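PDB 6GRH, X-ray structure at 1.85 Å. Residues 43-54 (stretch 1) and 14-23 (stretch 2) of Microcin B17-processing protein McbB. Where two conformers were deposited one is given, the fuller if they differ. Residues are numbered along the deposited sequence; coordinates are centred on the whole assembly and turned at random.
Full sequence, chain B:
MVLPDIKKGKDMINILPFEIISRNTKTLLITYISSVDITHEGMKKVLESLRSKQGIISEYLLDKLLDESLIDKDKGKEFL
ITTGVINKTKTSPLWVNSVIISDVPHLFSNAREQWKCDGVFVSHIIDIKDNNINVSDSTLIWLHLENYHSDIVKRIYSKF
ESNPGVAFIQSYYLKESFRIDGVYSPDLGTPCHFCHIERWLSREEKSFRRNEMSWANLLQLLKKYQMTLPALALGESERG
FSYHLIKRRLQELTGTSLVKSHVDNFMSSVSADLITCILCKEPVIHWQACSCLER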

# COMPACT_ATOMS: atom_id res chain seq x y z
N MET B 43 14.50 -49.12 19.63
CA MET B 43 14.12 -47.85 19.03
C MET B 43 14.54 -46.71 19.96
O MET B 43 14.93 -45.67 19.48
CB MET B 43 12.63 -47.81 18.73
CG MET B 43 12.17 -46.54 18.03
SD MET B 43 12.95 -46.14 16.44
CE MET B 43 12.17 -47.38 15.39
N LYS B 44 14.52 -46.93 21.28
CA LYS B 44 15.03 -45.90 22.21
C LYS B 44 16.50 -45.60 21.88
O LYS B 44 16.89 -44.45 21.72
CB LYS B 44 14.88 -46.36 23.67
CG LYS B 44 15.54 -45.46 24.69
CD LYS B 44 15.28 -45.95 26.11
CE LYS B 44 16.04 -45.07 27.09
NZ LYS B 44 15.88 -45.52 28.49
N LYS B 45 17.29 -46.65 21.74
CA LYS B 45 18.70 -46.54 21.36
C LYS B 45 18.92 -45.78 20.06
O LYS B 45 19.77 -44.90 19.98
CB LYS B 45 19.38 -47.93 21.30
N VAL B 46 18.13 -46.09 19.04
CA VAL B 46 18.19 -45.41 17.75
C VAL B 46 17.92 -43.92 17.92
O VAL B 46 18.69 -43.08 17.45
CB VAL B 46 17.22 -46.06 16.74
CG1 VAL B 46 17.07 -45.22 15.47
CG2 VAL B 46 17.68 -47.46 16.39
N LEU B 47 16.82 -43.59 18.60
CA LEU B 47 16.45 -42.22 18.82
C LEU B 47 17.52 -41.44 19.60
O LEU B 47 17.82 -40.32 19.24
CB LEU B 47 15.08 -42.12 19.52
CG LEU B 47 13.91 -42.64 18.71
CD1 LEU B 47 12.69 -42.85 19.62
CD2 LEU B 47 13.59 -41.74 17.53
N GLU B 48 18.09 -42.03 20.63
CA GLU B 48 19.20 -41.40 21.36
C GLU B 48 20.42 -41.09 20.47
O GLU B 48 21.01 -40.00 20.56
CB GLU B 48 19.62 -42.26 22.55
CG GLU B 48 18.56 -42.19 23.64
CD GLU B 48 18.81 -43.13 24.81
OE1 GLU B 48 19.44 -44.20 24.61
OE2 GLU B 48 18.35 -42.78 25.92
N SER B 49 20.80 -42.02 19.60
CA SER B 49 21.92 -41.79 18.68
C SER B 49 21.59 -40.71 17.66
O SER B 49 22.42 -39.85 17.39
CB SER B 49 22.33 -43.04 17.91
OG SER B 49 23.02 -42.62 16.74
N LEU B 50 20.38 -40.75 17.09
CA LEU B 50 19.94 -39.69 16.20
C LEU B 50 19.94 -38.33 16.88
O LEU B 50 20.28 -37.33 16.24
CB LEU B 50 18.55 -39.97 15.60
CG LEU B 50 18.46 -41.11 14.58
CD1 LEU B 50 17.03 -41.33 14.11
CD2 LEU B 50 19.36 -40.82 13.39
N ARG B 51 19.58 -38.30 18.17
CA ARG B 51 19.53 -37.02 18.88
C ARG B 51 20.92 -36.38 19.08
O ARG B 51 21.04 -35.15 19.08
CB ARG B 51 18.82 -37.14 20.23
CG ARG B 51 18.61 -35.81 20.95
CD ARG B 51 17.89 -34.74 20.12
NE ARG B 51 17.78 -33.50 20.86
CZ ARG B 51 18.76 -32.62 21.07
NH1 ARG B 51 19.97 -32.79 20.55
NH2 ARG B 51 18.53 -31.54 21.81
N SER B 52 21.95 -37.20 19.25
CA SER B 52 23.29 -36.68 19.36
C SER B 52 23.97 -36.29 18.02
O SER B 52 24.96 -35.58 18.06
CB SER B 52 24.19 -37.62 20.18
OG SER B 52 24.49 -38.76 19.44
N LYS B 53 23.39 -36.66 16.87
CA LYS B 53 23.87 -36.19 15.55
C LYS B 53 23.28 -34.87 15.07
O LYS B 53 22.18 -34.47 15.48
CB LYS B 53 23.60 -37.24 14.47
CG LYS B 53 24.72 -38.23 14.31
CD LYS B 53 24.36 -39.38 13.40
CE LYS B 53 25.23 -40.57 13.71
NZ LYS B 53 26.55 -40.11 14.23
N GLN B 54 24.00 -34.22 14.15
CA GLN B 54 23.66 -32.88 13.68
C GLN B 54 23.11 -32.85 12.27
O GLN B 54 23.87 -32.99 11.29
CB GLN B 54 24.89 -31.99 13.71
CG GLN B 54 25.21 -31.39 15.06
CD GLN B 54 26.23 -30.29 14.94
OE1 GLN B 54 27.42 -30.54 14.75
NE2 GLN B 54 25.75 -29.04 15.01
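Stretch 2, residues 14-23: NILPFEIISR

Stretch 2 crosses the helix of residues 43-52 as extended chain: a strand ending at 14-15, an extended link through Leu 16 and Pro 17, then a second strand running to Arg 23. That strand approaches the helix axis to 8.6 Å and runs against it obliquely, at a signed crossing angle of -131°, so early helix residues meet late strand residues.

At Lys 44 an all-t side chain reaches out to the strand's far end, bringing CE within 3.4 Å of Ser 22 OG. One turn on, Leu 47 points toward the strand; its CD1 packs 3.8 Å from Ile 20 CD1. Glu 48 lays CG 4.0 Å from Ile 20 CG2, and its carboxylate shares a water with Ile 20 O and Ser 22 OG. Leu 50 turns inward, CD2 being 3.8 Å from Ile 15 CD1. The rule is simple: leucines pointing toward the strand pack on isoleucines, while Lys 44, Glu 48 and Arg 51 start sideways and bring their ends in.

Arg 51 combines apolar and polar contacts: CD sits over the Phe 18 face, 4.1 Å from the ring centroid, so the aliphatic part covers the ring while the guanidinium edge meets Glu 19, Arg 51 NH2 to Glu 19 OE2 at 2.8 Å, a salt bridge whose hydrogen bond is nearly straight. Arg 51 NE adds a weak hydrogen bond to Phe 18 O (3.0 Å).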

# COMPACT_ATOMS: atom_id res chain seq x y z
N ASN B 14 17.25 -35.90 6.66
CA ASN B 14 17.36 -34.75 7.58
C ASN B 14 16.80 -35.16 8.92
O ASN B 14 15.73 -35.74 8.97
CB ASN B 14 16.54 -33.55 7.06
CG ASN B 14 16.85 -33.24 5.61
OD1 ASN B 14 16.00 -33.40 4.72
ND2 ASN B 14 18.08 -32.91 5.35
N ILE B 15 17.55 -34.89 9.99
CA ILE B 15 17.07 -35.12 11.37
C ILE B 15 16.38 -33.84 11.85
O ILE B 15 16.96 -32.76 11.81
CB ILE B 15 18.21 -35.55 12.31
CG1 ILE B 15 18.88 -36.82 11.78
CG2 ILE B 15 17.72 -35.83 13.72
CD1 ILE B 15 20.15 -37.19 12.50
N LEU B 16 15.13 -33.98 12.28
CA LEU B 16 14.28 -32.84 12.62
C LEU B 16 14.37 -32.59 14.12
O LEU B 16 14.95 -33.38 14.83
CB LEU B 16 12.83 -33.10 12.18
CG LEU B 16 12.66 -33.43 10.70
CD1 LEU B 16 11.28 -33.99 10.37
CD2 LEU B 16 12.95 -32.19 9.85
N PRO B 17 13.83 -31.47 14.60
CA PRO B 17 13.90 -31.24 16.06
C PRO B 17 13.06 -32.23 16.87
O PRO B 17 11.89 -32.44 16.57
CB PRO B 17 13.34 -29.82 16.23
CG PRO B 17 13.56 -29.18 14.89
CD PRO B 17 13.28 -30.29 13.92
N PHE B 18 13.66 -32.82 17.90
CA PHE B 18 12.93 -33.68 18.82
C PHE B 18 13.68 -33.84 20.12
O PHE B 18 14.87 -33.51 20.19
CB PHE B 18 12.66 -35.05 18.18
CG PHE B 18 13.88 -35.92 18.06
CD1 PHE B 18 14.76 -35.76 17.01
CD2 PHE B 18 14.14 -36.91 19.01
CE1 PHE B 18 15.88 -36.58 16.89
CE2 PHE B 18 15.24 -37.73 18.88
CZ PHE B 18 16.12 -37.56 17.83
N GLU B 19 13.00 -34.33 21.15
CA GLU B 19 13.65 -34.80 22.36
C GLU B 19 13.17 -36.22 22.67
O GLU B 19 12.05 -36.60 22.31
CB GLU B 19 13.40 -33.88 23.57
CG GLU B 19 13.90 -32.44 23.45
CD GLU B 19 15.42 -32.28 23.41
OE1 GLU B 19 16.16 -33.09 24.00
OE2 GLU B 19 15.90 -31.33 22.75
N ILE B 20 14.05 -36.99 23.31
CA ILE B 20 13.77 -38.33 23.75
C ILE B 20 14.14 -38.32 25.23
O ILE B 20 15.30 -38.18 25.55
CB ILE B 20 14.55 -39.41 22.94
CG1 ILE B 20 14.34 -40.82 23.51
CG2 ILE B 20 16.05 -39.14 22.83
CD1 ILE B 20 13.01 -41.44 23.17
N ILE B 21 13.14 -38.44 26.11
CA ILE B 21 13.37 -38.29 27.57
C ILE B 21 12.97 -39.56 28.32
O ILE B 21 12.11 -40.30 27.88
CB ILE B 21 12.64 -37.06 28.15
CG1 ILE B 21 11.12 -37.16 27.96
CG2 ILE B 21 13.17 -35.79 27.48
CD1 ILE B 21 10.32 -35.98 28.49
N SER B 22 13.62 -39.79 29.46
CA SER B 22 13.46 -41.03 30.21
C SER B 22 13.46 -40.79 31.71
O SER B 22 14.20 -39.95 32.20
CB SER B 22 14.59 -42.02 29.89
OG SER B 22 14.59 -42.38 28.53
N ARG B 23 12.61 -41.53 32.41
CA ARG B 23 12.61 -41.55 33.86
C ARG B 23 11.94 -42.84 34.31
O ARG B 23 10.86 -43.19 33.81
CB ARG B 23 11.86 -40.35 34.40
CG ARG B 23 12.02 -40.15 35.90
CD ARG B 23 10.83 -39.39 36.47
NE ARG B 23 10.84 -39.35 37.93
CZ ARG B 23 11.49 -38.46 38.68
NH1 ARG B 23 12.24 -37.50 38.14
NH2 ARG B 23 11.39 -38.54 40.01
O HOH W 1 16.24 -41.00 26.91